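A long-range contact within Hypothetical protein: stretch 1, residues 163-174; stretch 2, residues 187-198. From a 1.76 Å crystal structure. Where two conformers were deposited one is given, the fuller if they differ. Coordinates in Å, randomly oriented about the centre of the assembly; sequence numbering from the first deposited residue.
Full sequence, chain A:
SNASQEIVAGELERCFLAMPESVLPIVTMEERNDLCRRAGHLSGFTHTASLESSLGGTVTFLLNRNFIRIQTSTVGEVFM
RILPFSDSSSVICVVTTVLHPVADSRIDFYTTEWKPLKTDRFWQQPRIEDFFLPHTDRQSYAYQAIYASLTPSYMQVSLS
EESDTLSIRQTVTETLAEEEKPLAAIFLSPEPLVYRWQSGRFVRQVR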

# COMPACT_ATOMS: atom_id res chain seq x y z
N SER A 163 5.45 -5.59 11.77
CA SER A 163 5.51 -7.01 11.47
C SER A 163 5.37 -7.20 9.98
O SER A 163 4.99 -6.26 9.26
CB SER A 163 4.40 -7.80 12.18
OG SER A 163 4.20 -7.35 13.50
N ASP A 164 5.65 -8.42 9.51
CA ASP A 164 5.54 -8.73 8.08
C ASP A 164 4.09 -9.21 7.79
O ASP A 164 3.81 -10.36 7.44
CB ASP A 164 6.65 -9.72 7.62
CG ASP A 164 8.08 -9.22 7.88
OD1 ASP A 164 8.29 -7.99 8.06
OD2 ASP A 164 9.04 -10.06 7.87
N THR A 165 3.18 -8.26 7.94
CA THR A 165 1.77 -8.50 7.75
C THR A 165 1.17 -7.27 7.08
O THR A 165 1.71 -6.16 7.19
CB THR A 165 1.05 -8.79 9.10
OG1 THR A 165 1.08 -7.63 9.97
CG2 THR A 165 1.68 -9.98 9.83
N LEU A 166 0.02 -7.47 6.43
CA LEU A 166 -0.74 -6.38 5.80
C LEU A 166 -2.21 -6.69 5.95
O LEU A 166 -2.58 -7.86 6.14
CB LEU A 166 -0.38 -6.19 4.32
CG LEU A 166 -0.79 -7.18 3.22
CD1 LEU A 166 -2.28 -7.17 2.91
CD2 LEU A 166 0.01 -6.86 1.92
N SER A 167 -3.02 -5.62 5.89
CA SER A 167 -4.45 -5.69 5.95
C SER A 167 -5.00 -5.00 4.70
O SER A 167 -4.41 -4.04 4.19
CB SER A 167 -4.92 -5.00 7.23
OG SER A 167 -6.29 -5.10 7.45
N ILE A 168 -6.07 -5.53 4.14
CA ILE A 168 -6.68 -4.94 2.94
C ILE A 168 -8.17 -4.83 3.16
O ILE A 168 -8.82 -5.80 3.58
CB ILE A 168 -6.29 -5.74 1.65
CG1 ILE A 168 -6.79 -5.05 0.36
CG2 ILE A 168 -6.71 -7.26 1.79
CD1 ILE A 168 -6.29 -5.76 -0.92
N ARG A 169 -8.72 -3.66 2.84
CA ARG A 169 -10.12 -3.35 3.06
C ARG A 169 -10.71 -2.98 1.71
O ARG A 169 -10.06 -2.28 0.91
CB ARG A 169 -10.29 -2.19 4.05
CG ARG A 169 -9.71 -0.87 3.62
CD ARG A 169 -9.80 0.24 4.67
NE ARG A 169 -9.10 -0.11 5.92
CZ ARG A 169 -9.47 0.33 7.13
NH1 ARG A 169 -10.50 1.14 7.28
NH2 ARG A 169 -8.79 -0.04 8.19
N GLN A 170 -11.89 -3.53 1.41
CA GLN A 170 -12.64 -3.06 0.26
C GLN A 170 -13.15 -1.66 0.54
O GLN A 170 -13.59 -1.32 1.64
CB GLN A 170 -13.74 -4.05 -0.21
CG GLN A 170 -14.87 -4.40 0.80
CD GLN A 170 -15.94 -3.33 0.88
OE1 GLN A 170 -16.05 -2.49 -0.01
NE2 GLN A 170 -16.65 -3.29 1.99
N THR A 171 -13.06 -0.81 -0.47
CA THR A 171 -13.56 0.55 -0.35
C THR A 171 -14.71 0.77 -1.33
O THR A 171 -15.01 1.92 -1.65
CB THR A 171 -12.46 1.60 -0.53
OG1 THR A 171 -11.78 1.38 -1.77
CG2 THR A 171 -11.39 1.54 0.59
N VAL A 172 -15.36 -0.31 -1.77
CA VAL A 172 -16.58 -0.24 -2.59
C VAL A 172 -17.78 0.33 -1.79
O VAL A 172 -18.58 1.14 -2.29
CB VAL A 172 -16.94 -1.66 -3.19
CG1 VAL A 172 -18.27 -1.63 -3.92
CG2 VAL A 172 -15.83 -2.18 -4.10
N THR A 173 -17.97 -0.14 -0.57
CA THR A 173 -19.12 0.27 0.20
C THR A 173 -19.28 1.78 0.27
O THR A 173 -20.37 2.29 0.06
CB THR A 173 -19.14 -0.31 1.61
OG1 THR A 173 -19.12 -1.74 1.55
CG2 THR A 173 -20.41 0.18 2.36
N GLU A 174 -18.20 2.51 0.48
CA GLU A 174 -18.30 3.99 0.51
C GLU A 174 -18.71 4.62 -0.83
O GLU A 174 -19.27 5.71 -0.84
CB GLU A 174 -17.03 4.62 1.05
CG GLU A 174 -15.80 4.39 0.23
CD GLU A 174 -14.57 4.66 1.04
OE1 GLU A 174 -14.15 3.76 1.81
OE2 GLU A 174 -14.04 5.80 0.94
N PHE A 187 -24.63 -8.55 2.72
CA PHE A 187 -23.62 -9.44 2.18
C PHE A 187 -22.18 -8.88 2.06
O PHE A 187 -21.25 -9.66 2.06
CB PHE A 187 -24.10 -10.02 0.86
CG PHE A 187 -23.99 -9.09 -0.31
CD1 PHE A 187 -22.81 -9.05 -1.06
CD2 PHE A 187 -25.04 -8.26 -0.66
CE1 PHE A 187 -22.71 -8.22 -2.14
CE2 PHE A 187 -24.94 -7.41 -1.73
CZ PHE A 187 -23.78 -7.36 -2.45
N LEU A 188 -22.01 -7.57 1.97
CA LEU A 188 -20.70 -6.97 1.79
C LEU A 188 -20.13 -6.41 3.09
O LEU A 188 -20.69 -5.43 3.65
CB LEU A 188 -20.79 -5.82 0.82
CG LEU A 188 -19.46 -5.26 0.40
CD1 LEU A 188 -18.47 -6.42 -0.07
CD2 LEU A 188 -19.71 -4.22 -0.75
N SER A 189 -19.05 -7.00 3.57
CA SER A 189 -18.54 -6.70 4.90
C SER A 189 -17.42 -5.69 4.80
O SER A 189 -16.56 -5.80 3.95
CB SER A 189 -17.97 -7.95 5.60
OG SER A 189 -17.23 -7.61 6.78
N PRO A 190 -17.38 -4.75 5.74
CA PRO A 190 -16.30 -3.77 5.82
C PRO A 190 -15.07 -4.31 6.53
O PRO A 190 -14.05 -3.61 6.59
CB PRO A 190 -16.93 -2.64 6.63
CG PRO A 190 -17.88 -3.33 7.55
CD PRO A 190 -18.29 -4.63 6.89
N GLU A 191 -15.13 -5.51 7.09
CA GLU A 191 -13.98 -6.03 7.83
C GLU A 191 -12.75 -6.26 6.92
O GLU A 191 -12.83 -6.91 5.88
CB GLU A 191 -14.31 -7.35 8.51
CG GLU A 191 -13.41 -7.69 9.66
CD GLU A 191 -13.55 -6.72 10.84
OE1 GLU A 191 -14.64 -6.10 10.97
OE2 GLU A 191 -12.59 -6.59 11.62
N PRO A 192 -11.60 -5.73 7.31
CA PRO A 192 -10.40 -5.96 6.47
C PRO A 192 -9.93 -7.37 6.52
O PRO A 192 -10.15 -8.02 7.54
CB PRO A 192 -9.36 -5.03 7.11
CG PRO A 192 -10.15 -4.02 7.84
CD PRO A 192 -11.30 -4.77 8.39
N LEU A 193 -9.27 -7.83 5.45
CA LEU A 193 -8.64 -9.17 5.40
C LEU A 193 -7.15 -9.05 5.72
O LEU A 193 -6.50 -8.18 5.19
CB LEU A 193 -8.77 -9.80 4.01
CG LEU A 193 -10.20 -9.79 3.42
CD1 LEU A 193 -10.20 -10.24 1.96
CD2 LEU A 193 -11.17 -10.59 4.26
N VAL A 194 -6.63 -9.96 6.52
CA VAL A 194 -5.23 -9.93 6.92
C VAL A 194 -4.41 -11.05 6.25
O VAL A 194 -4.86 -12.20 6.17
CB VAL A 194 -5.10 -10.05 8.45
CG1 VAL A 194 -3.61 -10.11 8.91
CG2 VAL A 194 -5.83 -8.89 9.13
N TYR A 195 -3.18 -10.68 5.85
CA TYR A 195 -2.20 -11.53 5.20
C TYR A 195 -0.86 -11.41 5.95
O TYR A 195 -0.49 -10.36 6.49
CB TYR A 195 -2.03 -11.06 3.74
CG TYR A 195 -3.18 -11.37 2.78
CD1 TYR A 195 -3.05 -12.38 1.85
CD2 TYR A 195 -4.36 -10.59 2.76
CE1 TYR A 195 -4.07 -12.69 0.99
CE2 TYR A 195 -5.40 -10.88 1.89
CZ TYR A 195 -5.26 -11.91 0.98
OH TYR A 195 -6.28 -12.24 0.10
N ARG A 196 -0.12 -12.50 5.94
CA ARG A 196 1.15 -12.58 6.62
C ARG A 196 2.18 -13.02 5.59
O ARG A 196 1.94 -13.91 4.76
CB ARG A 196 1.07 -13.58 7.78
CG ARG A 196 2.26 -13.53 8.69
CD ARG A 196 2.06 -14.38 9.95
NE ARG A 196 3.36 -14.60 10.55
CZ ARG A 196 3.72 -15.65 11.29
NH1 ARG A 196 2.86 -16.64 11.56
NH2 ARG A 196 4.96 -15.72 11.78
N TRP A 197 3.34 -12.39 5.63
CA TRP A 197 4.47 -12.76 4.78
C TRP A 197 5.11 -14.03 5.33
O TRP A 197 5.59 -14.06 6.48
CB TRP A 197 5.46 -11.63 4.79
CG TRP A 197 6.64 -11.77 3.88
CD1 TRP A 197 7.90 -12.06 4.24
CD2 TRP A 197 6.67 -11.54 2.45
NE1 TRP A 197 8.71 -12.03 3.15
CE2 TRP A 197 7.99 -11.70 2.04
CE3 TRP A 197 5.71 -11.17 1.52
CZ2 TRP A 197 8.39 -11.56 0.70
CZ3 TRP A 197 6.10 -11.05 0.18
CH2 TRP A 197 7.42 -11.24 -0.20
N GLN A 198 5.10 -15.07 4.52
CA GLN A 198 5.54 -16.36 4.95
C GLN A 198 6.26 -16.95 3.75
O GLN A 198 5.64 -17.15 2.70
CB GLN A 198 4.34 -17.23 5.37
CG GLN A 198 3.65 -16.75 6.66
CD GLN A 198 2.30 -17.43 6.96
OE1 GLN A 198 1.81 -18.26 6.19
NE2 GLN A 198 1.70 -17.07 8.09
O HOH W 1 -13.05 -4.65 3.91
O HOH W 2 -14.16 -2.15 4.09
O HOH W 3 -21.30 -2.89 2.62

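The two stretches meet as antiparallel strands, one running from T165 to Q170, the other pairing with it through L193 to R196. Their directions differ by 156°, and their axes come within 4.7 Å. Together the stretches bury 750 Å².

Backbone bonding carries the strand pairing. L166 and Y195 form a hydrogen-bonded pair. L166 N donates to Y195 O at 2.9 Å, and Y195 N donates to L166 O, also at 2.9 Å. I168 and L193 repeat the pattern two residues on. I168 N reaches L193 O at 2.9 Å, and L193 N reaches I168 O at 2.8 Å. Each of these four residues therefore has both its amide and its carbonyl satisfied by the partner strand. One more bond extends the ladder beyond L166: W197 N donates to D164 O at 2.8 Å, with a nearly straight angle of 174°.

T165-R196 and S167-V194 are the non-hydrogen-bonded pairs between these rungs. Their CA atoms lie closer, at 4.3 and 4.4 Å, as is usual for such pairs. Here CA-H groups approach the carbonyls that already accept amides. T165 CA lies 3.2 Å from Y195 O, and S167 CA lies 3.3 Å from L193 O. V194 CA approaches L166 O at 3.5 Å. The amide of T165 instead makes a weak bond within its own stretch, from T165 N to S163 O at 3.0 Å.

The side chains alternate between the two faces of the sheet. L166, I168, L193 and Y195 share a buried, largely apolar face. I168 CG2 packs 4.0 Å from L193 CB and 3.9 Å from Y195 CE2. L166 CD1 lies 4.0 Å from Y195 CB. These are van der Waals contacts, and the Y195 ring meets L166 and I168 obliquely. The other face carries T165, S167, V194 and R196 and is more exposed. There T165 CG2 touches the aliphatic part of R196, 3.8 Å from its CG. S167 OG sits 3.1 Å from P192 CB. P192 CG also lies over one face of the R169 guanidinium.

Past the strand pairing, Q170 takes over as the polar link. Its NE2 donates to S189 O across the stretches at 3.2 Å and to T173 OG1 within its own stretch at 2.9 Å. Its OE1 accepts from T173 N at 3.1 Å and, weakly, from V172 N at 2.9 Å. The buried amide group is thus satisfied at both ends. L188 packs against this polar cluster, with CD2 3.4 Å from T173 OG1 and 4.3 Å from V172 CG1.

Three waters bridge the stretches beyond the paired strands. Water 1 accepts from Q170 N at 3.0 Å and lies 3.0 Å from E191 O, a weak bond. Water 2 lies between Q170 O, at 2.6 Å, and P190 O, at 2.9 Å. Water 3 donates to L188 O at 2.8 Å and is hydrogen-bonded to T173 OG1 at 2.7 Å. Within the second stretch, E191 N donates to S189 OG at 3.0 Å.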